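Local coordinates for oxalate biosynthetic component 1 (Burkholderia thailandensis, PDB 5IKY), which produces oxalate as a bifunctional enzyme of quorum sensing-dependent oxalogenesis, pairing an alpha/beta serine hydrolase activity with an additional lyase activity, at residues V611-R616 against Q678-P683; V552-I557 against Y723-E728; D1031-H1036 against W1081-I1086; A311-G316 against D335-F340. One frame throughout, in Å; residues are numbered along the deposited sequence.

Contact 1: residues V611-R616 against Q678-P683; sequences VEELDR and QFKPLP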
# COMPACT_ATOMS: atom_id res chain seq x y z
N VAL A 611 10.69 19.89 15.41
CA VAL A 611 11.22 21.22 15.15
C VAL A 611 11.86 21.77 16.41
O VAL A 611 12.90 22.43 16.36
CB VAL A 611 10.13 22.19 14.66
N GLU A 612 11.24 21.48 17.55
CA GLU A 612 11.69 21.99 18.84
C GLU A 612 12.67 21.03 19.51
O GLU A 612 12.88 21.11 20.72
CB GLU A 612 10.49 22.23 19.76
CG GLU A 612 9.45 23.19 19.19
CD GLU A 612 8.21 23.28 20.06
OE1 GLU A 612 7.40 24.21 19.85
OE2 GLU A 612 8.04 22.42 20.96
N GLU A 613 13.27 20.14 18.73
CA GLU A 613 14.23 19.18 19.26
C GLU A 613 15.50 19.89 19.75
O GLU A 613 16.22 19.36 20.60
CB GLU A 613 14.59 18.14 18.19
CG GLU A 613 15.53 17.03 18.64
CD GLU A 613 14.93 16.11 19.70
OE1 GLU A 613 13.70 16.15 19.92
OE2 GLU A 613 15.70 15.34 20.32
N LEU A 614 15.75 21.08 19.22
CA LEU A 614 16.93 21.86 19.61
C LEU A 614 16.85 22.36 21.05
O LEU A 614 17.86 22.80 21.61
CB LEU A 614 17.10 23.06 18.66
CG LEU A 614 17.64 22.74 17.27
CD1 LEU A 614 17.60 23.98 16.39
CD2 LEU A 614 19.06 22.19 17.35
N ASP A 615 15.67 22.28 21.65
CA ASP A 615 15.49 22.69 23.04
C ASP A 615 16.30 21.81 24.00
O ASP A 615 16.63 22.23 25.11
CB ASP A 615 14.00 22.63 23.42
CG ASP A 615 13.17 23.67 22.69
OD1 ASP A 615 13.67 24.25 21.70
OD2 ASP A 615 12.02 23.92 23.11
N ARG A 616 16.63 20.60 23.55
CA ARG A 616 17.41 19.67 24.36
C ARG A 616 18.91 19.85 24.14
O ARG A 616 19.72 19.31 24.88
CB ARG A 616 17.01 18.23 24.04
CG ARG A 616 15.59 17.86 24.46
CD ARG A 616 15.19 16.49 23.93
NE ARG A 616 16.09 15.44 24.38
CZ ARG A 616 16.55 14.46 23.60
NH1 ARG A 616 16.19 14.41 22.33
NH2 ARG A 616 17.37 13.54 24.10
N GLN A 678 19.60 15.91 29.86
CA GLN A 678 18.56 16.28 28.91
C GLN A 678 18.02 15.02 28.23
O GLN A 678 17.19 15.11 27.32
CB GLN A 678 19.09 17.26 27.87
CG GLN A 678 19.02 18.72 28.30
CD GLN A 678 17.60 19.20 28.55
OE1 GLN A 678 16.77 19.19 27.65
NE2 GLN A 678 17.32 19.61 29.78
N PHE A 679 18.50 13.86 28.67
CA PHE A 679 17.99 12.59 28.17
C PHE A 679 16.55 12.37 28.61
O PHE A 679 16.20 12.66 29.76
CB PHE A 679 18.86 11.41 28.65
CG PHE A 679 20.14 11.25 27.89
CD1 PHE A 679 20.39 11.97 26.73
CD2 PHE A 679 21.10 10.35 28.33
CE1 PHE A 679 21.57 11.81 26.03
CE2 PHE A 679 22.29 10.19 27.63
CZ PHE A 679 22.52 10.91 26.48
N LYS A 680 15.73 11.87 27.70
CA LYS A 680 14.34 11.56 28.02
C LYS A 680 14.27 10.32 28.90
O LYS A 680 14.89 9.30 28.61
CB LYS A 680 13.54 11.34 26.73
CG LYS A 680 13.52 12.54 25.80
CD LYS A 680 12.93 12.18 24.45
CE LYS A 680 12.91 13.39 23.53
NZ LYS A 680 12.42 13.03 22.17
N PRO A 681 13.51 10.42 30.01
CA PRO A 681 13.25 9.25 30.86
C PRO A 681 12.45 8.18 30.13
O PRO A 681 11.87 8.47 29.08
CB PRO A 681 12.45 9.84 32.03
CG PRO A 681 11.84 11.09 31.48
CD PRO A 681 12.85 11.63 30.51
N LEU A 682 12.41 6.97 30.67
CA LEU A 682 11.75 5.84 30.01
C LEU A 682 10.26 6.08 29.68
O LEU A 682 9.86 5.83 28.54
CB LEU A 682 11.89 4.58 30.88
CG LEU A 682 11.18 3.31 30.41
CD1 LEU A 682 11.68 2.87 29.05
CD2 LEU A 682 11.35 2.20 31.43
N PRO A 683 9.45 6.56 30.64
CA PRO A 683 8.03 6.74 30.29
C PRO A 683 7.79 7.76 29.18
O PRO A 683 6.83 7.61 28.42
CB PRO A 683 7.40 7.22 31.60
CG PRO A 683 8.33 6.76 32.67
CD PRO A 683 9.69 6.87 32.06
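Arg-616 bends at chi3 (58°), and its NE meets the backbone carbonyl of Gln-678, while Lys-680 runs fully extended beyond CG and crosses the arginine at about a right angle. Arg-616 NE donates to Gln-678 O at 3.2 Å with a nearly straight N-H...O angle of 169°; the oxygen lies in the guanidinium plane, and the donor is tilted 22° from the plane of the carbonyl. Lys-680 comes over one face of the guanidinium, its CE offset toward the rim and 3.8 Å from Arg-616 CZ. Nearer the backbone, the Gln-678 amide is turned back, so that its OE1 sits 3.4 Å from Arg-616 CA and 3.7 Å from Arg-616 CG, contacts with carbon, while its NE2 is hydrogen-bonded to Leu-733 O. Lys-680 NZ is paired with Glu-688, and Arg-616 NH2 forms a salt bridge with Glu-639 on helix 629-641. The contact thus joins the short 3-10 turn 613-616 to the approach to helix 682-690 at the surface of the cap domain. A lysine chain crossing an arginine brings two cationic side chains together; the carboxylates of Glu-639 and Glu-688, with Glu-613 OE1 4.1 Å from Lys-680 NZ, probably offset their repulsion.

Contact 2: residues V552-I557 against Y723-E728; sequences VSADTI and YHALRE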
# COMPACT_ATOMS: atom_id res chain seq x y z
N VAL A 552 -7.66 15.73 34.94
CA VAL A 552 -6.76 14.59 35.08
C VAL A 552 -5.29 15.04 35.05
O VAL A 552 -4.93 15.98 34.35
CB VAL A 552 -7.01 13.54 33.97
CG1 VAL A 552 -6.63 14.09 32.60
CG2 VAL A 552 -6.27 12.25 34.26
N SER A 553 -4.46 14.37 35.85
CA SER A 553 -3.05 14.72 35.95
C SER A 553 -2.19 13.77 35.13
O SER A 553 -2.61 12.65 34.82
CB SER A 553 -2.59 14.69 37.41
OG SER A 553 -2.54 13.36 37.90
N ALA A 554 -0.99 14.22 34.78
CA ALA A 554 -0.06 13.40 34.02
C ALA A 554 0.40 12.19 34.82
O ALA A 554 0.60 11.10 34.27
CB ALA A 554 1.13 14.23 33.58
N ASP A 555 0.57 12.38 36.13
CA ASP A 555 0.97 11.29 37.02
C ASP A 555 -0.05 10.16 37.00
O ASP A 555 0.32 8.98 36.99
CB ASP A 555 1.16 11.80 38.44
CG ASP A 555 2.46 12.57 38.62
OD1 ASP A 555 3.37 12.39 37.78
OD2 ASP A 555 2.56 13.35 39.59
N THR A 556 -1.33 10.52 36.99
CA THR A 556 -2.40 9.53 36.95
C THR A 556 -2.38 8.78 35.62
O THR A 556 -2.52 7.56 35.58
CB THR A 556 -3.78 10.19 37.16
OG1 THR A 556 -3.79 10.88 38.41
CG2 THR A 556 -4.88 9.14 37.16
N ILE A 557 -2.21 9.53 34.53
CA ILE A 557 -2.13 8.93 33.20
C ILE A 557 -0.94 7.99 33.09
O ILE A 557 -1.08 6.86 32.62
CB ILE A 557 -2.02 10.02 32.11
CG1 ILE A 557 -3.25 10.93 32.15
CG2 ILE A 557 -1.87 9.38 30.74
CD1 ILE A 557 -3.17 12.09 31.17
N TYR A 723 -0.65 12.87 24.87
CA TYR A 723 0.09 14.11 24.66
C TYR A 723 0.05 15.00 25.89
O TYR A 723 0.94 15.82 26.10
CB TYR A 723 -0.45 14.87 23.44
CG TYR A 723 0.18 14.43 22.14
CD1 TYR A 723 1.54 14.61 21.91
CD2 TYR A 723 -0.58 13.83 21.14
CE1 TYR A 723 2.12 14.20 20.73
CE2 TYR A 723 -0.00 13.42 19.96
CZ TYR A 723 1.35 13.61 19.76
OH TYR A 723 1.94 13.22 18.58
N HIS A 724 -0.98 14.84 26.71
CA HIS A 724 -1.07 15.55 27.98
C HIS A 724 0.10 15.17 28.88
O HIS A 724 0.80 16.04 29.40
CB HIS A 724 -2.40 15.24 28.67
CG HIS A 724 -2.63 16.04 29.92
ND1 HIS A 724 -1.90 15.85 31.08
CD2 HIS A 724 -3.53 17.02 30.19
CE1 HIS A 724 -2.33 16.69 32.00
NE2 HIS A 724 -3.32 17.40 31.49
N ALA A 725 0.31 13.87 29.04
CA ALA A 725 1.42 13.37 29.84
C ALA A 725 2.75 13.70 29.17
O ALA A 725 3.74 13.98 29.84
CB ALA A 725 1.29 11.87 30.06
N LEU A 726 2.75 13.66 27.84
CA LEU A 726 3.95 13.94 27.06
C LEU A 726 4.34 15.41 27.20
O LEU A 726 5.52 15.74 27.24
CB LEU A 726 3.73 13.58 25.59
CG LEU A 726 4.95 13.17 24.75
CD1 LEU A 726 4.51 12.34 23.56
CD2 LEU A 726 5.73 14.39 24.28
N ARG A 727 3.34 16.28 27.28
CA ARG A 727 3.57 17.70 27.48
C ARG A 727 4.23 17.97 28.83
O ARG A 727 5.21 18.69 28.92
CB ARG A 727 2.27 18.49 27.37
CG ARG A 727 2.41 19.98 27.65
CD ARG A 727 1.11 20.58 28.16
NE ARG A 727 0.50 19.74 29.19
CZ ARG A 727 0.93 19.66 30.44
NH1 ARG A 727 0.32 18.86 31.31
NH2 ARG A 727 1.97 20.38 30.84
N GLU A 728 3.66 17.36 29.87
CA GLU A 728 4.16 17.52 31.23
C GLU A 728 5.62 17.09 31.37
O GLU A 728 6.43 17.81 31.96
CB GLU A 728 3.30 16.71 32.20
CG GLU A 728 3.87 16.59 33.60
CD GLU A 728 3.29 17.62 34.55
OE1 GLU A 728 2.61 18.55 34.08
OE2 GLU A 728 3.52 17.50 35.77
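Ala-554 sets its methyl group against helix 715-734, where CB lies 3.6 Å from Glu-728 CB and 3.8 Å from Ala-725 CA. The small side chains on both sides let the backbones come very near: Ala-554 CA and Ala-725 CA are only 4.4 Å apart. One turn further along helix 554-560, Ile-557 CG2 meets Ala-725 CB at 4.1 Å, and its CD1 reaches the imidazole of His-724, 4.0 Å from ND1. CG of His-724 lies anti to the backbone N (chi1 -174°); CE1 of the ring is 3.6 Å from Val-552 O, just ahead of the N-cap Ser-553. Arg-727 NH1 lies over one face of the same ring, 3.5 Å above its plane and offset toward the rim, and His-854 of helix 849-860 meets the ring edge-to-face. Ala-725 also touches Leu-687 of helix 682-690. No hydrogen bond joins the two segments, so the contact rests on close van der Waals fit. It is a helix-to-helix contact through alanines, by which the first turn of helix 554-560 docks on the long helix 715-734 within the cap domain, whose regular structure is largely helix.

Contact 3: residues D1031-H1036 against W1081-I1086; sequences DYRYDH and WLRQWI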
# COMPACT_ATOMS: atom_id res chain seq x y z
N ASP A 1031 7.73 18.13 -10.83
CA ASP A 1031 6.70 18.48 -11.80
C ASP A 1031 5.31 18.09 -11.31
O ASP A 1031 4.30 18.61 -11.79
CB ASP A 1031 6.98 17.79 -13.14
CG ASP A 1031 8.29 18.22 -13.76
OD1 ASP A 1031 8.68 19.39 -13.58
OD2 ASP A 1031 8.94 17.38 -14.42
N TYR A 1032 5.27 17.18 -10.34
CA TYR A 1032 4.02 16.59 -9.87
C TYR A 1032 3.01 17.61 -9.33
O TYR A 1032 3.35 18.48 -8.52
CB TYR A 1032 4.30 15.55 -8.79
CG TYR A 1032 3.06 15.13 -8.03
CD1 TYR A 1032 2.12 14.28 -8.60
CD2 TYR A 1032 2.82 15.59 -6.74
CE1 TYR A 1032 0.99 13.90 -7.91
CE2 TYR A 1032 1.69 15.22 -6.04
CZ TYR A 1032 0.78 14.37 -6.63
OH TYR A 1032 -0.35 13.99 -5.94
N ARG A 1033 1.77 17.48 -9.79
CA ARG A 1033 0.64 18.22 -9.24
C ARG A 1033 -0.52 17.25 -9.01
O ARG A 1033 -0.73 16.34 -9.80
CB ARG A 1033 0.20 19.35 -10.18
CG ARG A 1033 1.20 20.48 -10.34
CD ARG A 1033 0.64 21.52 -11.30
NE ARG A 1033 1.53 22.67 -11.48
CZ ARG A 1033 2.54 22.70 -12.33
NH1 ARG A 1033 2.81 21.65 -13.10
NH2 ARG A 1033 3.30 23.79 -12.43
N TYR A 1034 -1.27 17.46 -7.93
CA TYR A 1034 -2.41 16.59 -7.66
C TYR A 1034 -3.69 17.10 -8.33
O TYR A 1034 -4.66 17.45 -7.66
CB TYR A 1034 -2.62 16.41 -6.14
CG TYR A 1034 -2.62 17.68 -5.31
CD1 TYR A 1034 -1.43 18.24 -4.86
CD2 TYR A 1034 -3.81 18.30 -4.95
CE1 TYR A 1034 -1.43 19.40 -4.09
CE2 TYR A 1034 -3.82 19.45 -4.18
CZ TYR A 1034 -2.63 20.00 -3.76
OH TYR A 1034 -2.63 21.15 -3.00
N ASP A 1035 -3.67 17.15 -9.66
CA ASP A 1035 -4.85 17.54 -10.44
C ASP A 1035 -5.95 16.50 -10.31
O ASP A 1035 -7.14 16.83 -10.37
CB ASP A 1035 -4.49 17.73 -11.91
CG ASP A 1035 -3.12 18.33 -12.12
OD1 ASP A 1035 -2.80 19.33 -11.45
OD2 ASP A 1035 -2.36 17.81 -12.97
N HIS A 1036 -5.55 15.24 -10.13
CA HIS A 1036 -6.47 14.12 -10.05
C HIS A 1036 -7.40 14.20 -8.84
O HIS A 1036 -8.38 13.46 -8.76
CB HIS A 1036 -5.69 12.81 -9.99
CG HIS A 1036 -4.76 12.72 -8.83
ND1 HIS A 1036 -3.49 13.26 -8.84
CD2 HIS A 1036 -4.91 12.16 -7.60
CE1 HIS A 1036 -2.90 13.04 -7.68
NE2 HIS A 1036 -3.74 12.37 -6.91
N TRP A 1081 -6.42 24.12 -11.35
CA TRP A 1081 -7.85 24.34 -11.12
C TRP A 1081 -8.13 24.79 -9.69
O TRP A 1081 -9.09 25.51 -9.44
CB TRP A 1081 -8.65 23.08 -11.44
CG TRP A 1081 -8.26 21.86 -10.65
CD1 TRP A 1081 -7.30 20.95 -10.98
CD2 TRP A 1081 -8.83 21.43 -9.41
NE1 TRP A 1081 -7.24 19.97 -10.01
CE2 TRP A 1081 -8.16 20.24 -9.03
CE3 TRP A 1081 -9.83 21.93 -8.57
CZ2 TRP A 1081 -8.46 19.55 -7.86
CZ3 TRP A 1081 -10.13 21.24 -7.40
CH2 TRP A 1081 -9.45 20.06 -7.06
N LEU A 1082 -7.27 24.37 -8.76
CA LEU A 1082 -7.42 24.77 -7.36
C LEU A 1082 -7.07 26.24 -7.17
O LEU A 1082 -7.71 26.95 -6.38
CB LEU A 1082 -6.54 23.90 -6.46
CG LEU A 1082 -6.55 24.24 -4.96
CD1 LEU A 1082 -7.96 24.23 -4.41
CD2 LEU A 1082 -5.65 23.28 -4.19
N ARG A 1083 -6.06 26.71 -7.89
CA ARG A 1083 -5.62 28.10 -7.80
C ARG A 1083 -6.69 29.05 -8.31
O ARG A 1083 -6.78 30.19 -7.87
CB ARG A 1083 -4.31 28.30 -8.57
CG ARG A 1083 -3.28 27.23 -8.27
CD ARG A 1083 -1.90 27.58 -8.79
NE ARG A 1083 -0.97 26.48 -8.56
CZ ARG A 1083 0.36 26.59 -8.66
NH1 ARG A 1083 0.91 27.75 -8.99
NH2 ARG A 1083 1.13 25.53 -8.44
N GLN A 1084 -7.52 28.56 -9.23
CA GLN A 1084 -8.64 29.34 -9.75
C GLN A 1084 -9.65 29.65 -8.65
O GLN A 1084 -10.24 30.73 -8.62
CB GLN A 1084 -9.32 28.59 -10.90
CG GLN A 1084 -10.68 29.17 -11.29
CD GLN A 1084 -10.89 29.20 -12.79
OE1 GLN A 1084 -9.96 29.45 -13.56
NE2 GLN A 1084 -12.12 28.95 -13.22
N TRP A 1085 -9.83 28.69 -7.74
CA TRP A 1085 -10.75 28.88 -6.62
C TRP A 1085 -10.25 29.99 -5.70
O TRP A 1085 -11.02 30.86 -5.28
CB TRP A 1085 -10.91 27.58 -5.82
CG TRP A 1085 -11.51 26.44 -6.59
CD1 TRP A 1085 -11.62 26.33 -7.95
CD2 TRP A 1085 -12.08 25.24 -6.05
NE1 TRP A 1085 -12.22 25.14 -8.28
CE2 TRP A 1085 -12.51 24.45 -7.13
CE3 TRP A 1085 -12.27 24.76 -4.75
CZ2 TRP A 1085 -13.12 23.21 -6.96
CZ3 TRP A 1085 -12.87 23.53 -4.58
CH2 TRP A 1085 -13.29 22.77 -5.68
N ILE A 1086 -8.96 29.95 -5.40
CA ILE A 1086 -8.32 30.96 -4.57
C ILE A 1086 -8.30 32.31 -5.29
O ILE A 1086 -8.44 33.37 -4.67
CB ILE A 1086 -6.90 30.53 -4.17
CG1 ILE A 1086 -6.97 29.28 -3.29
CG2 ILE A 1086 -6.16 31.65 -3.44
CD1 ILE A 1086 -5.63 28.76 -2.85
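Trp-1081 reaches from helix 1080-1090 toward the loop 1031-1036, its CB pointing at the loop and CG placed between the backbone N and the carbonyl carbon (chi1 59°). Beyond CG, the five-membered ring leads: CD1 is 4.2 Å from Asp-1035 O, and NE1 closes to 3.2 Å of that oxygen in a hydrogen bond that is weak, its N-H...O angle being 128°. Asp-1035 CA lies in the plane of the indole at its edge, 3.4 Å from NE1. Farther round, CE2 and CZ2 still brush Asp-1035 O, whereas CZ3 of the six-membered ring lies over one face of Trp-1085, 3.6 Å above that plane. Leu-1082 continues the contact through CD2, 4.2 Å from Tyr-1034 CE2 and close to the phenol oxygen, which is hydrogen-bonded to Tyr-1074 O. Tyr-1034 is the centre of an inverse gamma turn, and its backbone is also bonded to Ala-1077, fastening the loop that leads into the edge strand 1038-1043 of the C-terminal alpha/beta-hydrolase sheet. Beside it, Arg-1033 NE and Arg-1083 NH2 stand 4.2 Å apart, their planes 51° from each other. These like charges should repel, which Ser-1078 O probably eases by accepting from Arg-1083 NH2. Across the segments there is one weak indole N-H...O bond with apolar contact, and no ion pair.

Contact 4: residues A311-G316 against D335-F340; sequences ASFSPG and DQLAHF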
# COMPACT_ATOMS: atom_id res chain seq x y z
N ALA A 311 -0.95 -21.15 8.10
CA ALA A 311 -0.25 -22.20 7.35
C ALA A 311 -1.22 -23.28 6.88
O ALA A 311 -2.20 -23.59 7.56
CB ALA A 311 0.86 -22.80 8.20
N SER A 312 -0.94 -23.86 5.72
CA SER A 312 -1.79 -24.89 5.14
C SER A 312 -1.88 -26.13 6.02
O SER A 312 -0.91 -26.53 6.67
CB SER A 312 -1.29 -25.28 3.75
OG SER A 312 -1.53 -24.24 2.82
N PHE A 313 -3.06 -26.74 6.03
CA PHE A 313 -3.32 -27.89 6.88
C PHE A 313 -4.40 -28.76 6.24
O PHE A 313 -5.52 -28.30 6.02
CB PHE A 313 -3.76 -27.42 8.28
CG PHE A 313 -3.86 -28.53 9.30
CD1 PHE A 313 -2.73 -28.96 9.98
CD2 PHE A 313 -5.08 -29.12 9.58
CE1 PHE A 313 -2.82 -29.97 10.92
CE2 PHE A 313 -5.17 -30.14 10.52
CZ PHE A 313 -4.04 -30.56 11.19
N SER A 314 -4.05 -30.00 5.91
CA SER A 314 -5.01 -30.92 5.31
C SER A 314 -5.16 -32.19 6.14
O SER A 314 -4.28 -33.05 6.13
CB SER A 314 -4.60 -31.27 3.88
OG SER A 314 -4.68 -30.13 3.04
N PRO A 315 -6.27 -32.31 6.88
CA PRO A 315 -6.48 -33.49 7.72
C PRO A 315 -6.88 -34.71 6.91
O PRO A 315 -7.99 -35.23 7.05
CB PRO A 315 -7.62 -33.04 8.65
CG PRO A 315 -8.38 -32.05 7.84
CD PRO A 315 -7.37 -31.33 6.99
N GLY A 316 -5.97 -35.17 6.05
CA GLY A 316 -6.20 -36.35 5.23
C GLY A 316 -5.34 -36.33 3.99
O GLY A 316 -4.74 -35.31 3.66
N ASP A 335 1.83 -33.17 15.32
CA ASP A 335 3.08 -32.43 15.52
C ASP A 335 2.98 -31.05 14.89
O ASP A 335 3.52 -30.08 15.43
CB ASP A 335 4.26 -33.20 14.92
CG ASP A 335 4.63 -34.42 15.74
OD1 ASP A 335 4.36 -34.42 16.96
OD2 ASP A 335 5.21 -35.36 15.16
N GLN A 336 2.30 -30.97 13.75
CA GLN A 336 2.05 -29.69 13.09
C GLN A 336 1.26 -28.76 14.02
O GLN A 336 1.72 -27.67 14.34
CB GLN A 336 1.28 -29.89 11.78
CG GLN A 336 2.05 -30.66 10.70
CD GLN A 336 3.20 -29.85 10.12
OE1 GLN A 336 4.32 -29.89 10.62
NE2 GLN A 336 2.92 -29.12 9.04
N LEU A 337 0.09 -29.21 14.45
CA LEU A 337 -0.78 -28.40 15.30
C LEU A 337 -0.08 -27.99 16.59
O LEU A 337 -0.27 -26.87 17.07
CB LEU A 337 -2.07 -29.15 15.63
CG LEU A 337 -3.06 -29.29 14.47
CD1 LEU A 337 -4.36 -29.91 14.95
CD2 LEU A 337 -3.32 -27.95 13.81
N ALA A 338 0.73 -28.88 17.15
CA ALA A 338 1.47 -28.56 18.37
C ALA A 338 2.45 -27.44 18.09
O ALA A 338 2.59 -26.51 18.89
CB ALA A 338 2.18 -29.79 18.90
N HIS A 339 3.12 -27.53 16.95
CA HIS A 339 4.09 -26.52 16.54
C HIS A 339 3.42 -25.19 16.18
O HIS A 339 3.91 -24.13 16.56
CB HIS A 339 4.91 -27.02 15.35
CG HIS A 339 5.93 -26.04 14.87
ND1 HIS A 339 7.13 -25.84 15.52
CD2 HIS A 339 5.92 -25.20 13.81
CE1 HIS A 339 7.82 -24.92 14.87
NE2 HIS A 339 7.11 -24.51 13.84
N PHE A 340 2.30 -25.25 15.45
CA PHE A 340 1.52 -24.06 15.11
C PHE A 340 1.20 -23.25 16.37
O PHE A 340 1.24 -22.02 16.36
CB PHE A 340 0.20 -24.42 14.41
CG PHE A 340 0.35 -24.89 12.99
CD1 PHE A 340 1.55 -25.36 12.50
CD2 PHE A 340 -0.75 -24.87 12.14
CE1 PHE A 340 1.66 -25.81 11.20
CE2 PHE A 340 -0.64 -25.31 10.83
CZ PHE A 340 0.57 -25.78 10.36
O HOH W 1 0.32 -29.08 8.04
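Ser-312 O is gripped by a water that donates to it at 3.1 Å and by Thr-280 OG1; the same water accepts a hydrogen bond from Gln-336 NE2 at 2.8 Å, so it bridges strand and helix. The setting is the beta-alpha-beta crossover of a TIM-barrel-like domain: strand 310-313 leads into helix 330-343, which returns to the parallel neighbour 346-351. Strand and helix segments run at 154° to each other, nearly antiparallel, with axes 10.6 Å apart. Gln-336 OE1 is held by Arg-295 NH1, which helps fix the amide that serves the water. Beside this polar bridge the contact is apolar. Phe-313, with CG anti to the backbone N (chi1 -171°), extends from the strand and receives Leu-337 over one face, a CH-pi contact with CD2 4.0 Å from the ring centroid; Gln-336 CB sits near the plane of that ring at its edge. Ala-311 and Phe-313 both point to the helix, while Ser-312, between them, points the other way, its side chain about 5 Å from the bound magnesium ion of His-227 and Glu-477. Phe-340 packs beside Phe-313 and against Ala-311: its CZ lies 3.7 Å from Ala-311 CB, and Ser-312 O meets the ring at its edge, 4.0 Å from CZ.

In the fold
Along the chain from the N terminus, contact 4 comes first, closing a short loop of 18 residues within the TIM-barrel-like domain. Contact 2 follows, enclosing 165 residues, so that helix 554-560 meets helix 715-734 in the cap region. Contact 1 is nested inside that loop and joins the loop before helix 629-641 to the start of helix 682-690; their centres are 16 Å apart and the contacts do not touch. Contact 3 comes last, closing 44 residues in the C-terminal hydrolase domain and joining the loop before edge strand 1038-1043 to helix 1080-1090. Contacts 3 and 4 lie on opposite sides of the chain's centre, and none of the four crosses another.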